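Local coordinates for hypothetical protein Atu2648 (PDB 1ZCE) that is of unknown function but adopts the EVE fold, which is related to the ASCH and PUA domains and suggests a role in binding modified nucleic acid, at residues Phe12-Glu17 against Thr25-Thr30; Lys49-His54 against Leu59-Ile64. All blocks are in the same frame, centred on the assembly; numbering follows the deposited sequence.

Interaction 1 of 2, residues Phe12-Glu17 against Thr25-Thr30; sequences FKWSWE and TGEEWT
W14 faces E27 and W29, while the backbones of the two segments stay well apart. The nearest CA atoms, W14 CA and E27 CA, are 10.1 Å apart, and no hydrogen bond joins the two segments. S15 is the N-cap of helix 16-22, with OG bonded to the backbone N of M18. On the other side, E27 and E28 form a short strand, and W29 is the centre of an inverse gamma turn. The contact is therefore made by side chains alone.

W14 and E27 reach for each other from opposite directions. The E27 carboxylate lies over one face of the indole. E27 CD is 3.4 Å from W14 CZ2, and E27 OE2 is 3.5 Å from W14 CH2. The carboxylate sits toward the rim of the six-membered ring, while E27 CG packs over CZ2 and CE2. The bend at chi2 (73°) carries CD over the indole. The carboxylate and ring planes are 20° apart, so the two groups are stacked.

Strand 27-28 is the outermost strand at one end of the mixed sheet of this EVE domain. It pairs with strand 84-99, and helix 16-22 lies between W14 and this strand in the chain. The contact joins the turn just before that helix to the edge strand after it.

Polar ends are held from the same helix. E27 OE2 forms a salt bridge with K22, which probably favours the charged carboxylate, and W14 NE1 bonds Q19 OE1. W29 meets the other end of the indole. Its CZ3 is 3.8 Å from W14 CD1, and the five-membered ring of W14 and the six-membered ring of W29 form an oblique pair, planes at 75°. Y7 meets the W29 ring edge-to-face.

Interaction 2 of 2, residues Lys49-His54 against Leu59-Ile64; sequences KGFFYH and LDVVGI
H54 and V62 meet beside a bulge in this antiparallel pair. V62 CG2 sits over the centre of the imidazole, 4.0 Å from the ring centroid and 8° off its normal, a CH-pi contact. CG2 lies between the V62 backbone N and carbonyl carbon (CG1 at chi1 -64°), and this also brings it 3.9 Å from F52 CD1. A water in the imidazole plane bridges H54 ND1 (2.8 Å) to D60 OD2 (2.9 Å) and donates to the carboxylate. H54 NE2 is bonded to the backbone N of W16. Both ring nitrogens have partners, which should hold the ring's rotation.

Strands 49-54 and 60-73 form a beta hairpin with two irregularities. V62 and G63 both face F52, a classic bulge, and L59 and D60 both face H54, a G1 bulge. F52 N bonds G63 O at 2.9 Å, and V62 N bonds F52 O almost in line with the carbonyl.

F52 and H54 point to one face of the sheet; F51, Y53, V61 and I64 lie on the other. V61 splits its methyls between two rings: CG1 is 3.6 Å from F51 CD1, and CG2 is 3.9 Å from Y53 CD2. Y53 CG is anti to the backbone N (chi1 174°), which lays the ring along the D60 and L59 backbone; OH is 3.5 Å from L59 CA. Y130 of helix 127-136 meets the F51 ring.

Overall arrangement
Both interactions reach the same mixed sheet, in different places, and both are partly buried. Interaction 2 joins two inner strands; its centre is about 6 Å from the centre of the chain, and 7 of its 12 touching residues are buried. Interaction 1 lies at one of the two outermost strands, 27-28; its centre is about 11 Å from the centre of the chain, and 1 of its 3 touching residues is buried. Interaction 2 combines backbone hydrogen bonds, apolar side chains and a water-bridged histidine. Interaction 1 has no hydrogen bond across it and rests on indoles and a carboxylate. The two contacts meet through W16, whose CB packs against V62 CG2 at 3.5 Å.

Interaction 1 of 2, residues Phe12-Glu17 against Thr25-Thr30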
loop_
_atom_site.group_PDB
_atom_site.type_symbol
_atom_site.label_atom_id
_atom_site.label_comp_id
_atom_site.label_asym_id
_atom_site.label_seq_id
_atom_site.Cartn_x
_atom_site.Cartn_y
_atom_site.Cartn_z
ATOM N N PHE A 12 2.498 -15.206 0.789
ATOM C CA PHE A 12 1.993 -16.565 0.644
ATOM C C PHE A 12 0.597 -16.525 0.018
ATOM O O PHE A 12 0.205 -17.428 -0.725
ATOM C CB PHE A 12 1.951 -17.244 2.018
ATOM C CG PHE A 12 1.600 -18.702 1.968
ATOM C CD1 PHE A 12 0.277 -19.113 1.845
ATOM C CD2 PHE A 12 2.599 -19.669 2.033
ATOM C CE1 PHE A 12 -0.046 -20.467 1.792
ATOM C CE2 PHE A 12 2.287 -21.024 1.980
ATOM C CZ PHE A 12 0.962 -21.423 1.858
ATOM N N LYS A 13 -0.140 -15.458 0.310
ATOM C CA LYS A 13 -1.492 -15.286 -0.211
ATOM C C LYS A 13 -1.514 -14.459 -1.490
ATOM O O LYS A 13 -2.088 -14.870 -2.497
ATOM C CB LYS A 13 -2.375 -14.612 0.843
ATOM C CG LYS A 13 -2.689 -15.485 2.046
ATOM C CD LYS A 13 -3.518 -14.734 3.075
ATOM C CE LYS A 13 -4.047 -15.680 4.144
ATOM N NZ LYS A 13 -2.958 -16.468 4.777
ATOM N N TRP A 14 -0.895 -13.286 -1.438
ATOM C CA TRP A 14 -0.854 -12.393 -2.587
ATOM C C TRP A 14 0.487 -11.672 -2.610
ATOM O O TRP A 14 0.718 -10.729 -1.849
ATOM C CB TRP A 14 -2.004 -11.389 -2.502
ATOM C CG TRP A 14 -2.147 -10.573 -3.740
ATOM C CD1 TRP A 14 -1.855 -9.249 -3.891
ATOM C CD2 TRP A 14 -2.597 -11.034 -5.021
ATOM N NE1 TRP A 14 -2.093 -8.856 -5.184
ATOM C CE2 TRP A 14 -2.549 -9.932 -5.901
ATOM C CE3 TRP A 14 -3.033 -12.273 -5.509
ATOM C CZ2 TRP A 14 -2.924 -10.032 -7.249
ATOM C CZ3 TRP A 14 -3.406 -12.373 -6.846
ATOM C CH2 TRP A 14 -3.349 -11.258 -7.700
ATOM N N SER A 15 1.369 -12.122 -3.494
ATOM C CA SER A 15 2.703 -11.550 -3.601
ATOM C C SER A 15 2.799 -10.427 -4.617
ATOM O O SER A 15 1.922 -10.245 -5.466
ATOM C CB SER A 15 3.705 -12.632 -3.994
ATOM O OG SER A 15 3.467 -13.038 -5.329
ATOM N N TRP A 16 3.898 -9.689 -4.525
ATOM C CA TRP A 16 4.178 -8.592 -5.431
ATOM C C TRP A 16 4.225 -9.124 -6.866
ATOM O O TRP A 16 3.753 -8.470 -7.793
ATOM C CB TRP A 16 5.512 -7.948 -5.042
ATOM C CG TRP A 16 6.006 -6.910 -5.990
ATOM C CD1 TRP A 16 7.227 -6.883 -6.595
ATOM C CD2 TRP A 16 5.309 -5.742 -6.440
ATOM N NE1 TRP A 16 7.338 -5.776 -7.395
ATOM C CE2 TRP A 16 6.173 -5.055 -7.320
ATOM C CE3 TRP A 16 4.036 -5.208 -6.187
ATOM C CZ2 TRP A 16 5.814 -3.861 -7.950
ATOM C CZ3 TRP A 16 3.676 -4.017 -6.815
ATOM C CH2 TRP A 16 4.564 -3.359 -7.687
ATOM N N GLU A 17 4.787 -10.316 -7.048
ATOM C CA GLU A 17 4.863 -10.903 -8.381
ATOM C C GLU A 17 3.457 -11.117 -8.934
ATOM O O GLU A 17 3.195 -10.841 -10.102
ATOM C CB GLU A 17 5.624 -12.230 -8.338
ATOM C CG GLU A 17 7.113 -12.086 -8.050
ATOM C CD GLU A 17 7.883 -11.460 -9.200
ATOM O OE1 GLU A 17 9.091 -11.187 -9.030
ATOM O OE2 GLU A 17 7.286 -11.245 -10.277
ATOM N N THR A 25 -5.016 -4.274 -15.378
ATOM C CA THR A 25 -6.325 -4.726 -14.908
ATOM C C THR A 25 -6.426 -4.479 -13.406
ATOM O O THR A 25 -7.507 -4.218 -12.878
ATOM C CB THR A 25 -6.528 -6.234 -15.175
ATOM O OG1 THR A 25 -6.527 -6.474 -16.587
ATOM C CG2 THR A 25 -7.846 -6.713 -14.581
ATOM N N GLY A 26 -5.289 -4.563 -12.725
ATOM C CA GLY A 26 -5.272 -4.338 -11.294
ATOM C C GLY A 26 -5.840 -5.494 -10.498
ATOM O O GLY A 26 -6.139 -6.561 -11.039
ATOM N N GLU A 27 -5.991 -5.264 -9.199
ATOM C CA GLU A 27 -6.511 -6.266 -8.284
ATOM C C GLU A 27 -7.436 -5.622 -7.259
ATOM O O GLU A 27 -7.083 -4.619 -6.639
ATOM C CB GLU A 27 -5.350 -6.949 -7.560
ATOM C CG GLU A 27 -5.763 -7.982 -6.526
ATOM C CD GLU A 27 -6.278 -9.263 -7.148
ATOM O OE1 GLU A 27 -6.707 -10.161 -6.392
ATOM O OE2 GLU A 27 -6.249 -9.379 -8.390
ATOM N N GLU A 28 -8.620 -6.198 -7.086
ATOM C CA GLU A 28 -9.576 -5.697 -6.108
ATOM C C GLU A 28 -8.967 -5.997 -4.743
ATOM O O GLU A 28 -8.563 -7.132 -4.475
ATOM C CB GLU A 28 -10.914 -6.427 -6.254
ATOM C CG GLU A 28 -12.004 -5.871 -5.355
ATOM C CD GLU A 28 -13.276 -6.701 -5.365
ATOM O OE1 GLU A 28 -14.250 -6.286 -4.705
ATOM O OE2 GLU A 28 -13.300 -7.765 -6.018
ATOM N N TRP A 29 -8.895 -4.990 -3.876
ATOM C CA TRP A 29 -8.291 -5.193 -2.563
ATOM C C TRP A 29 -9.294 -5.719 -1.540
ATOM O O TRP A 29 -9.658 -5.039 -0.579
ATOM C CB TRP A 29 -7.649 -3.895 -2.069
ATOM C CG TRP A 29 -6.437 -4.155 -1.244
ATOM C CD1 TRP A 29 -6.242 -3.819 0.062
ATOM C CD2 TRP A 29 -5.265 -4.863 -1.657
ATOM N NE1 TRP A 29 -5.021 -4.277 0.493
ATOM C CE2 TRP A 29 -4.399 -4.923 -0.544
ATOM C CE3 TRP A 29 -4.862 -5.458 -2.861
ATOM C CZ2 TRP A 29 -3.151 -5.555 -0.595
ATOM C CZ3 TRP A 29 -3.621 -6.088 -2.915
ATOM C CH2 TRP A 29 -2.781 -6.131 -1.788
ATOM N N THR A 30 -9.708 -6.963 -1.753
ATOM C CA THR A 30 -10.696 -7.634 -0.916
ATOM C C THR A 30 -10.167 -8.147 0.416
ATOM O O THR A 30 -8.962 -8.195 0.646
ATOM C CB THR A 30 -11.287 -8.841 -1.655
ATOM O OG1 THR A 30 -10.238 -9.775 -1.937
ATOM C CG2 THR A 30 -11.920 -8.407 -2.961
#

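Interaction 2 of 2, residues Lys49-His54 against Leu59-Ile64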
loop_
_atom_site.group_PDB
_atom_site.type_symbol
_atom_site.label_atom_id
_atom_site.label_comp_id
_atom_site.label_asym_id
_atom_site.label_seq_id
_atom_site.Cartn_x
_atom_site.Cartn_y
_atom_site.Cartn_z
ATOM N N LYS A 49 -0.658 7.029 -5.123
ATOM C CA LYS A 49 0.426 6.064 -5.071
ATOM C C LYS A 49 0.618 5.519 -3.665
ATOM O O LYS A 49 0.290 6.175 -2.674
ATOM C CB LYS A 49 1.718 6.718 -5.557
ATOM C CG LYS A 49 1.617 7.327 -6.947
ATOM C CD LYS A 49 1.306 6.274 -8.000
ATOM C CE LYS A 49 1.362 6.839 -9.419
ATOM N NZ LYS A 49 0.384 7.933 -9.661
ATOM N N GLY A 50 1.144 4.305 -3.586
ATOM C CA GLY A 50 1.369 3.693 -2.295
ATOM C C GLY A 50 2.379 2.567 -2.353
ATOM O O GLY A 50 2.817 2.143 -3.432
ATOM N N PHE A 51 2.751 2.085 -1.174
ATOM C CA PHE A 51 3.716 1.003 -1.062
ATOM C C PHE A 51 3.045 -0.349 -0.949
ATOM O O PHE A 51 2.008 -0.489 -0.299
ATOM C CB PHE A 51 4.602 1.186 0.172
ATOM C CG PHE A 51 5.501 2.385 0.112
ATOM C CD1 PHE A 51 6.261 2.648 -1.023
ATOM C CD2 PHE A 51 5.624 3.226 1.209
ATOM C CE1 PHE A 51 7.135 3.732 -1.062
ATOM C CE2 PHE A 51 6.494 4.308 1.180
ATOM C CZ PHE A 51 7.253 4.563 0.041
ATOM N N PHE A 52 3.633 -1.337 -1.611
ATOM C CA PHE A 52 3.153 -2.707 -1.531
ATOM C C PHE A 52 4.183 -3.304 -0.566
ATOM O O PHE A 52 5.376 -3.382 -0.876
ATOM C CB PHE A 52 3.204 -3.380 -2.905
ATOM C CG PHE A 52 2.515 -4.723 -2.964
ATOM C CD1 PHE A 52 3.159 -5.878 -2.523
ATOM C CD2 PHE A 52 1.225 -4.836 -3.482
ATOM C CE1 PHE A 52 2.531 -7.127 -2.609
ATOM C CE2 PHE A 52 0.587 -6.083 -3.570
ATOM C CZ PHE A 52 1.239 -7.226 -3.133
ATOM N N TYR A 53 3.707 -3.692 0.613
ATOM C CA TYR A 53 4.552 -4.220 1.674
ATOM C C TYR A 53 4.231 -5.662 1.992
ATOM O O TYR A 53 3.075 -6.002 2.247
ATOM C CB TYR A 53 4.366 -3.357 2.929
ATOM C CG TYR A 53 5.072 -3.854 4.168
ATOM C CD1 TYR A 53 4.419 -4.672 5.092
ATOM C CD2 TYR A 53 6.390 -3.493 4.429
ATOM C CE1 TYR A 53 5.066 -5.117 6.248
ATOM C CE2 TYR A 53 7.042 -3.932 5.577
ATOM C CZ TYR A 53 6.376 -4.741 6.480
ATOM O OH TYR A 53 7.037 -5.169 7.606
ATOM N N HIS A 54 5.251 -6.514 1.960
ATOM C CA HIS A 54 5.055 -7.921 2.280
ATOM C C HIS A 54 5.023 -8.081 3.795
ATOM O O HIS A 54 6.008 -7.811 4.486
ATOM C CB HIS A 54 6.174 -8.773 1.679
ATOM C CG HIS A 54 5.959 -9.123 0.239
ATOM N ND1 HIS A 54 6.956 -9.649 -0.555
ATOM C CD2 HIS A 54 4.857 -9.046 -0.546
ATOM C CE1 HIS A 54 6.477 -9.882 -1.763
ATOM N NE2 HIS A 54 5.206 -9.526 -1.785
ATOM N N LEU A 59 8.591 -8.899 5.093
ATOM C CA LEU A 59 8.679 -7.707 5.928
ATOM C C LEU A 59 9.448 -6.576 5.260
ATOM O O LEU A 59 10.336 -5.970 5.856
ATOM C CB LEU A 59 9.308 -8.066 7.279
ATOM C CG LEU A 59 8.636 -9.256 7.975
ATOM C CD1 LEU A 59 9.332 -9.537 9.296
ATOM C CD2 LEU A 59 7.158 -8.970 8.202
ATOM N N ASP A 60 9.099 -6.291 4.011
ATOM C CA ASP A 60 9.751 -5.219 3.284
ATOM C C ASP A 60 8.865 -4.584 2.223
ATOM O O ASP A 60 7.892 -5.181 1.752
ATOM C CB ASP A 60 11.062 -5.710 2.647
ATOM C CG ASP A 60 10.901 -6.990 1.833
ATOM O OD1 ASP A 60 11.907 -7.413 1.224
ATOM O OD2 ASP A 60 9.801 -7.578 1.790
ATOM N N VAL A 61 9.199 -3.343 1.884
ATOM C CA VAL A 61 8.486 -2.602 0.852
ATOM C C VAL A 61 9.127 -3.052 -0.455
ATOM O O VAL A 61 10.302 -2.771 -0.706
ATOM C CB VAL A 61 8.667 -1.079 1.028
ATOM C CG1 VAL A 61 8.012 -0.338 -0.132
ATOM C CG2 VAL A 61 8.051 -0.636 2.349
ATOM N N VAL A 62 8.351 -3.737 -1.288
ATOM C CA VAL A 62 8.868 -4.282 -2.533
ATOM C C VAL A 62 8.421 -3.604 -3.813
ATOM O O VAL A 62 8.981 -3.865 -4.874
ATOM C CB VAL A 62 8.523 -5.778 -2.635
ATOM C CG1 VAL A 62 9.231 -6.536 -1.533
ATOM C CG2 VAL A 62 7.014 -5.977 -2.520
ATOM N N GLY A 63 7.422 -2.736 -3.731
ATOM C CA GLY A 63 6.966 -2.072 -4.934
ATOM C C GLY A 63 6.040 -0.910 -4.677
ATOM O O GLY A 63 5.642 -0.646 -3.540
ATOM N N ILE A 64 5.721 -0.199 -5.749
ATOM C CA ILE A 64 4.813 0.932 -5.686
ATOM C C ILE A 64 3.590 0.602 -6.533
ATOM O O ILE A 64 3.706 0.041 -7.630
ATOM C CB ILE A 64 5.481 2.211 -6.222
ATOM C CG1 ILE A 64 6.631 2.608 -5.291
ATOM C CG2 ILE A 64 4.454 3.336 -6.333
ATOM C CD1 ILE A 64 7.371 3.875 -5.703
HETATM O O HOH W 1 9.614 -9.916 0.133
#